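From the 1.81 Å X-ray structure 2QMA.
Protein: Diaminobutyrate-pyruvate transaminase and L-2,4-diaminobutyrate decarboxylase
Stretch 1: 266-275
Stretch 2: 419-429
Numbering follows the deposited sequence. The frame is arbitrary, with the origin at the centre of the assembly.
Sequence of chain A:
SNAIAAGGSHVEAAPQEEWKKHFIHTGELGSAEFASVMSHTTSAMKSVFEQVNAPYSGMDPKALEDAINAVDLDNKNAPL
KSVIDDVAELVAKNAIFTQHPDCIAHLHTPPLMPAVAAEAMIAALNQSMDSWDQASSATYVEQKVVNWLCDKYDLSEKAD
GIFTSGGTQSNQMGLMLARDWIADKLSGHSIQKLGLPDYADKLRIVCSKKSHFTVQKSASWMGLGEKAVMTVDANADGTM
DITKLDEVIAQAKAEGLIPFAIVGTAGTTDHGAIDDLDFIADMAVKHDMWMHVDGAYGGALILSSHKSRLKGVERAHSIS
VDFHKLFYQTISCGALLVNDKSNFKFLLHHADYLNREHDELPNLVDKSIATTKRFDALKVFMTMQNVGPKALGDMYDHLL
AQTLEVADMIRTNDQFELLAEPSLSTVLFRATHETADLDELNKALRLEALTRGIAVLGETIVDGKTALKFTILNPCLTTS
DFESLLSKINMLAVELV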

ATOM      1  N   ALA A 266       3.266  22.089   0.101  1.00 11.61           N
ATOM      2  CA  ALA A 266       2.173  22.690  -0.659  1.00 12.95           C
ATOM      3  C   ALA A 266       0.864  22.219  -0.051  1.00 14.67           C
ATOM      4  O   ALA A 266       0.267  21.247  -0.509  1.00 16.93           O
ATOM      5  CB  ALA A 266       2.269  22.371  -2.236  1.00 12.77           C
ATOM      6  N   GLY A 267       0.485  22.871   1.037  1.00 14.53           N
ATOM      7  CA  GLY A 267      -0.746  22.563   1.771  1.00 16.07           C
ATOM      8  C   GLY A 267      -0.428  21.898   3.113  1.00 16.09           C
ATOM      9  O   GLY A 267      -0.452  20.679   3.205  1.00 17.06           O
ATOM     10  N   THR A 268      -0.129  22.689   4.150  1.00 16.71           N
ATOM     11  CA  THR A 268       0.135  22.135   5.492  1.00 18.23           C
ATOM     12  C   THR A 268      -1.170  21.516   6.072  1.00 19.17           C
ATOM     13  O   THR A 268      -2.284  21.839   5.590  1.00 17.96           O
ATOM     14  CB  THR A 268       0.645  23.234   6.444  1.00 18.59           C
ATOM     15  OG1 THR A 268      -0.371  24.237   6.628  1.00 20.34           O
ATOM     16  CG2 THR A 268       1.925  23.896   5.892  1.00 19.45           C
ATOM     17  N   THR A 269      -1.034  20.622   7.067  1.00 19.22           N
ATOM     18  CA  THR A 269      -2.182  19.798   7.519  1.00 19.61           C
ATOM     19  C   THR A 269      -3.282  20.638   8.172  1.00 20.04           C
ATOM     20  O   THR A 269      -4.465  20.438   7.868  1.00 20.00           O
ATOM     21  CB  THR A 269      -1.743  18.609   8.445  1.00 19.96           C
ATOM     22  OG1 THR A 269      -0.886  17.741   7.707  1.00 20.22           O
ATOM     23  CG2 THR A 269      -2.961  17.788   8.955  1.00 19.80           C
ATOM     24  N   ASP A 270      -2.892  21.592   9.023  1.00 18.86           N
ATOM     25  CA  ASP A 270      -3.848  22.422   9.745  1.00 18.76           C
ATOM     26  C   ASP A 270      -4.289  23.702   9.027  1.00 18.35           C
ATOM     27  O   ASP A 270      -5.510  23.987   8.962  1.00 18.04           O
ATOM     28  CB  ASP A 270      -3.326  22.754  11.151  1.00 18.98           C
ATOM     29  CG  ASP A 270      -3.228  21.515  12.061  1.00 20.79           C
ATOM     30  OD1 ASP A 270      -4.014  20.526  11.901  1.00 16.69           O
ATOM     31  OD2 ASP A 270      -2.350  21.528  12.954  1.00 23.23           O
ATOM     32  N   HIS A 271      -3.316  24.469   8.515  1.00 16.33           N
ATOM     33  CA  HIS A 271      -3.587  25.740   7.854  1.00 16.88           C
ATOM     34  C   HIS A 271      -3.908  25.621   6.370  1.00 16.08           C
ATOM     35  O   HIS A 271      -4.593  26.475   5.803  1.00 15.90           O
ATOM     36  CB  HIS A 271      -2.420  26.735   8.074  1.00 17.25           C
ATOM     37  CG  HIS A 271      -2.310  27.202   9.497  1.00 18.41           C
ATOM     38  ND1 HIS A 271      -2.848  28.396   9.936  1.00 22.00           N
ATOM     39  CD2 HIS A 271      -1.754  26.625  10.583  1.00 18.01           C
ATOM     40  CE1 HIS A 271      -2.627  28.534  11.228  1.00 17.79           C
ATOM     41  NE2 HIS A 271      -1.964  27.476  11.647  1.00 22.09           N
ATOM     42  N   GLY A 272      -3.387  24.595   5.707  1.00 15.77           N
ATOM     43  CA  GLY A 272      -3.466  24.589   4.247  1.00 14.72           C
ATOM     44  C   GLY A 272      -2.524  25.594   3.595  1.00 14.80           C
ATOM     45  O   GLY A 272      -2.685  25.925   2.443  1.00 14.34           O
ATOM     46  N   ALA A 273      -1.550  26.100   4.353  1.00 15.13           N
ATOM     47  CA  ALA A 273      -0.559  27.049   3.843  1.00 14.41           C
ATOM     48  C   ALA A 273       0.341  26.388   2.769  1.00 13.32           C
ATOM     49  O   ALA A 273       0.656  25.185   2.856  1.00 12.58           O
ATOM     50  CB  ALA A 273       0.309  27.551   5.020  1.00 15.49           C
ATOM     51  N   ILE A 274       0.733  27.196   1.788  1.00 12.24           N
ATOM     52  CA  ILE A 274       1.618  26.784   0.697  1.00 13.14           C
ATOM     53  C   ILE A 274       2.912  27.602   0.797  1.00 11.75           C
ATOM     54  O   ILE A 274       2.909  28.832   0.619  1.00 11.31           O
ATOM     55  CB  ILE A 274       0.924  26.864  -0.706  1.00 12.14           C
ATOM     56  CG1 ILE A 274      -0.389  26.065  -0.687  1.00 14.85           C
ATOM     57  CG2 ILE A 274       1.907  26.320  -1.803  1.00 12.86           C
ATOM     58  CD1 ILE A 274      -1.181  26.061  -2.058  1.00 13.99           C
ATOM     59  N   ASP A 275       4.004  26.921   1.156  1.00 11.13           N
ATOM     60  CA  ASP A 275       5.319  27.551   1.223  1.00 12.65           C
ATOM     61  C   ASP A 275       5.636  28.255  -0.110  1.00 12.45           C
ATOM     62  O   ASP A 275       5.034  27.959  -1.163  1.00 12.61           O
ATOM     63  CB  ASP A 275       6.423  26.523   1.550  1.00 12.60           C
ATOM     64  CG  ASP A 275       6.305  25.950   2.966  1.00 15.24           C
ATOM     65  OD1 ASP A 275       5.753  26.608   3.889  1.00 15.97           O
ATOM     66  OD2 ASP A 275       6.750  24.813   3.153  1.00 15.65           O
ATOM     67  N   LEU A 419      -9.871  31.534  14.504  1.00 23.54           N
ATOM     68  CA  LEU A 419      -8.447  31.514  14.930  1.00 24.02           C
ATOM     69  C   LEU A 419      -7.343  31.679  13.827  1.00 24.79           C
ATOM     70  O   LEU A 419      -6.160  31.877  14.145  1.00 24.47           O
ATOM     71  CB  LEU A 419      -8.171  30.274  15.782  1.00 23.03           C
ATOM     72  CG  LEU A 419      -8.881  30.303  17.151  1.00 22.62           C
ATOM     73  CD1 LEU A 419      -8.915  28.916  17.781  1.00 22.03           C
ATOM     74  CD2 LEU A 419      -8.245  31.347  18.098  1.00 21.08           C
ATOM     75  N   ALA A 420      -7.726  31.600  12.560  1.00 24.87           N
ATOM     76  CA  ALA A 420      -6.796  31.845  11.442  1.00 24.98           C
ATOM     77  C   ALA A 420      -7.561  32.216  10.182  1.00 25.49           C
ATOM     78  O   ALA A 420      -8.730  31.838  10.004  1.00 24.64           O
ATOM     79  CB  ALA A 420      -5.901  30.613  11.182  1.00 25.47           C
ATOM     80  N   GLU A 421      -6.919  32.989   9.312  1.00 25.29           N
ATOM     81  CA  GLU A 421      -7.532  33.290   8.039  1.00 25.80           C
ATOM     82  C   GLU A 421      -7.173  32.101   7.178  1.00 25.68           C
ATOM     83  O   GLU A 421      -6.001  31.687   7.171  1.00 26.68           O
ATOM     84  CB  GLU A 421      -6.997  34.610   7.453  1.00 25.79           C
ATOM     85  CG  GLU A 421      -7.420  35.888   8.214  1.00 25.81           C
ATOM     86  CD  GLU A 421      -8.928  36.066   8.376  1.00 29.79           C
ATOM     87  OE1 GLU A 421      -9.711  35.581   7.514  1.00 29.85           O
ATOM     88  OE2 GLU A 421      -9.334  36.691   9.393  1.00 30.24           O
ATOM     89  N   PRO A 422      -8.164  31.521   6.454  1.00 24.98           N
ATOM     90  CA  PRO A 422      -7.872  30.281   5.718  1.00 24.42           C
ATOM     91  C   PRO A 422      -6.919  30.488   4.551  1.00 24.13           C
ATOM     92  O   PRO A 422      -6.878  31.576   3.989  1.00 24.33           O
ATOM     93  CB  PRO A 422      -9.245  29.849   5.176  1.00 24.27           C
ATOM     94  CG  PRO A 422     -10.256  30.650   5.924  1.00 25.28           C
ATOM     95  CD  PRO A 422      -9.572  31.932   6.303  1.00 24.88           C
ATOM     96  N   SER A 423      -6.198  29.433   4.175  1.00 24.07           N
ATOM     97  CA  SER A 423      -5.259  29.470   3.045  1.00 23.79           C
ATOM     98  C   SER A 423      -5.621  28.443   1.986  1.00 22.93           C
ATOM     99  O   SER A 423      -5.227  28.545   0.823  1.00 22.98           O
ATOM    100  CB  SER A 423      -3.830  29.249   3.540  1.00 24.54           C
ATOM    101  OG  SER A 423      -3.497  30.268   4.498  1.00 28.71           O
ATOM    102  N   LEU A 424      -6.406  27.450   2.366  1.00 21.57           N
ATOM    103  CA  LEU A 424      -6.803  26.442   1.393  1.00 20.59           C
ATOM    104  C   LEU A 424      -8.248  26.049   1.672  1.00 19.88           C
ATOM    105  O   LEU A 424      -9.162  26.834   1.391  1.00 18.56           O
ATOM    106  CB  LEU A 424      -5.839  25.237   1.394  1.00 20.28           C
ATOM    107  CG  LEU A 424      -5.508  24.662   0.000  1.00 22.06           C
ATOM    108  CD1 LEU A 424      -4.219  23.894   0.046  1.00 22.45           C
ATOM    109  CD2 LEU A 424      -6.656  23.758  -0.512  1.00 24.81           C
ATOM    110  N   SER A 425      -8.458  24.857   2.209  1.00 19.10           N
ATOM    111  CA  SER A 425      -9.843  24.447   2.540  1.00 19.66           C
ATOM    112  C   SER A 425     -10.051  24.074   4.009  1.00 20.15           C
ATOM    113  O   SER A 425     -11.058  23.398   4.356  1.00 19.51           O
ATOM    114  CB  SER A 425     -10.337  23.352   1.580  1.00 20.24           C
ATOM    115  OG  SER A 425      -9.791  22.071   1.874  1.00 20.61           O
ATOM    116  N   THR A 426      -9.126  24.513   4.877  1.00 19.61           N
ATOM    117  CA  THR A 426      -9.300  24.319   6.320  1.00 20.12           C
ATOM    118  C   THR A 426      -9.813  25.601   7.008  1.00 20.82           C
ATOM    119  O   THR A 426      -9.538  26.742   6.561  1.00 19.81           O
ATOM    120  CB  THR A 426      -7.996  23.811   7.066  1.00 20.17           C
ATOM    121  OG1 THR A 426      -6.983  24.830   7.033  1.00 21.12           O
ATOM    122  CG2 THR A 426      -7.458  22.523   6.456  1.00 18.86           C
ATOM    123  N   VAL A 427     -10.537  25.407   8.111  1.00 20.39           N
ATOM    124  CA  VAL A 427     -10.965  26.521   8.929  1.00 21.24           C
ATOM    125  C   VAL A 427     -10.634  26.198  10.388  1.00 20.97           C
ATOM    126  O   VAL A 427     -10.958  25.135  10.870  1.00 21.37           O
ATOM    127  CB  VAL A 427     -12.475  26.804   8.749  1.00 21.37           C
ATOM    128  CG1 VAL A 427     -12.953  27.923   9.697  1.00 22.91           C
ATOM    129  CG2 VAL A 427     -12.770  27.193   7.313  1.00 21.71           C
ATOM    130  N   LEU A 428     -10.008  27.155  11.072  1.00 20.97           N
ATOM    131  CA  LEU A 428      -9.551  26.994  12.439  1.00 20.11           C
ATOM    132  C   LEU A 428     -10.271  27.989  13.339  1.00 20.23           C
ATOM    133  O   LEU A 428     -10.235  29.207  13.115  1.00 19.37           O
ATOM    134  CB  LEU A 428      -8.015  27.153  12.526  1.00 20.70           C
ATOM    135  CG  LEU A 428      -7.164  26.163  11.713  1.00 19.12           C
ATOM    136  CD1 LEU A 428      -5.670  26.491  11.728  1.00 25.11           C
ATOM    137  CD2 LEU A 428      -7.368  24.684  12.151  1.00 23.97           C
ATOM    138  N   PHE A 429     -10.961  27.456  14.347  1.00 21.17           N
ATOM    139  CA  PHE A 429     -11.851  28.259  15.170  1.00 21.31           C
ATOM    140  C   PHE A 429     -12.145  27.540  16.463  1.00 21.64           C
ATOM    141  O   PHE A 429     -11.700  26.437  16.671  1.00 22.32           O
ATOM    142  CB  PHE A 429     -13.156  28.510  14.405  1.00 21.60           C
ATOM    143  CG  PHE A 429     -14.043  27.292  14.299  1.00 22.48           C
ATOM    144  CD1 PHE A 429     -15.177  27.162  15.121  1.00 23.73           C
ATOM    145  CD2 PHE A 429     -13.759  26.283  13.388  1.00 23.16           C
ATOM    146  CE1 PHE A 429     -16.017  26.042  15.033  1.00 24.66           C
ATOM    147  CE2 PHE A 429     -14.599  25.160  13.273  1.00 26.09           C
ATOM    148  CZ  PHE A 429     -15.726  25.044  14.107  1.00 23.91           C
TER
HETATM  149  O   HOH W   1      -7.332  27.061   5.107  1.00 25.82           O
HETATM  150  O   HOH W   2      -5.176  28.811   7.402  1.00 36.13           O

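Stretch 1 is a compact turn that folds back on itself, and stretch 2 runs past it as a loop leading into the strand that begins at Thr426. Of the CA atoms, those of Gly272 and Leu424 come nearest, 4.8 Å apart.

The turn is held from within. Gly267 N and Thr268 N both donate to Ala273 O, each at 2.9 Å, and Gly272 N donates to Thr268 O at 3.0 Å. Gly267 has a positive phi, at which a CB would be jammed against the preceding carbonyl; its CA rests 4.1 Å from Leu424 CD1. Thr268 serves the turn rather than the contact, its OG1 accepting from Ala273 N at 3.2 Å.

Thr269 O lies 3.9 Å from Thr426 CG2, a loose contact. The one direct hydrogen bond between the stretches ends on Asp270: Thr426 OG1 donates to Asp270 O at 2.6 Å. The carboxylate of Asp270 is engaged elsewhere in the structure. Threonine suits this spot because its hydroxyl, on a side chain whose CA-to-CB bond points toward stretch 1, can donate to the carbonyl.

His271 points its CA-to-CB bond away, yet its flat ring offers a face to Leu428: CD1 sits 3.7 Å from the ring centroid, nearly along the normal, a CH-pi contact. Ala420 CB adds a small apolar neighbour 3.9 Å from His271 CE1. Water 1 bridges the backbones, donating to His271 O (2.9 Å) and Thr426 O (2.7 Å) and accepting from Ser423 N (2.8 Å).

Gly272 is required twice over. Its backbone angles favour glycine, and a CB would lie 2.6 Å from Leu424 CB, a clash. The close approach has a price: Gly272 O, 3.4 Å from Leu424 CB, is buried without a polar partner. Beyond it, Ala273 CA lies 4.0 Å from Ser423 CB, and Ile274 CD1 reaches within 4.3 Å of Leu424 CD1, closing the contact with apolar packing.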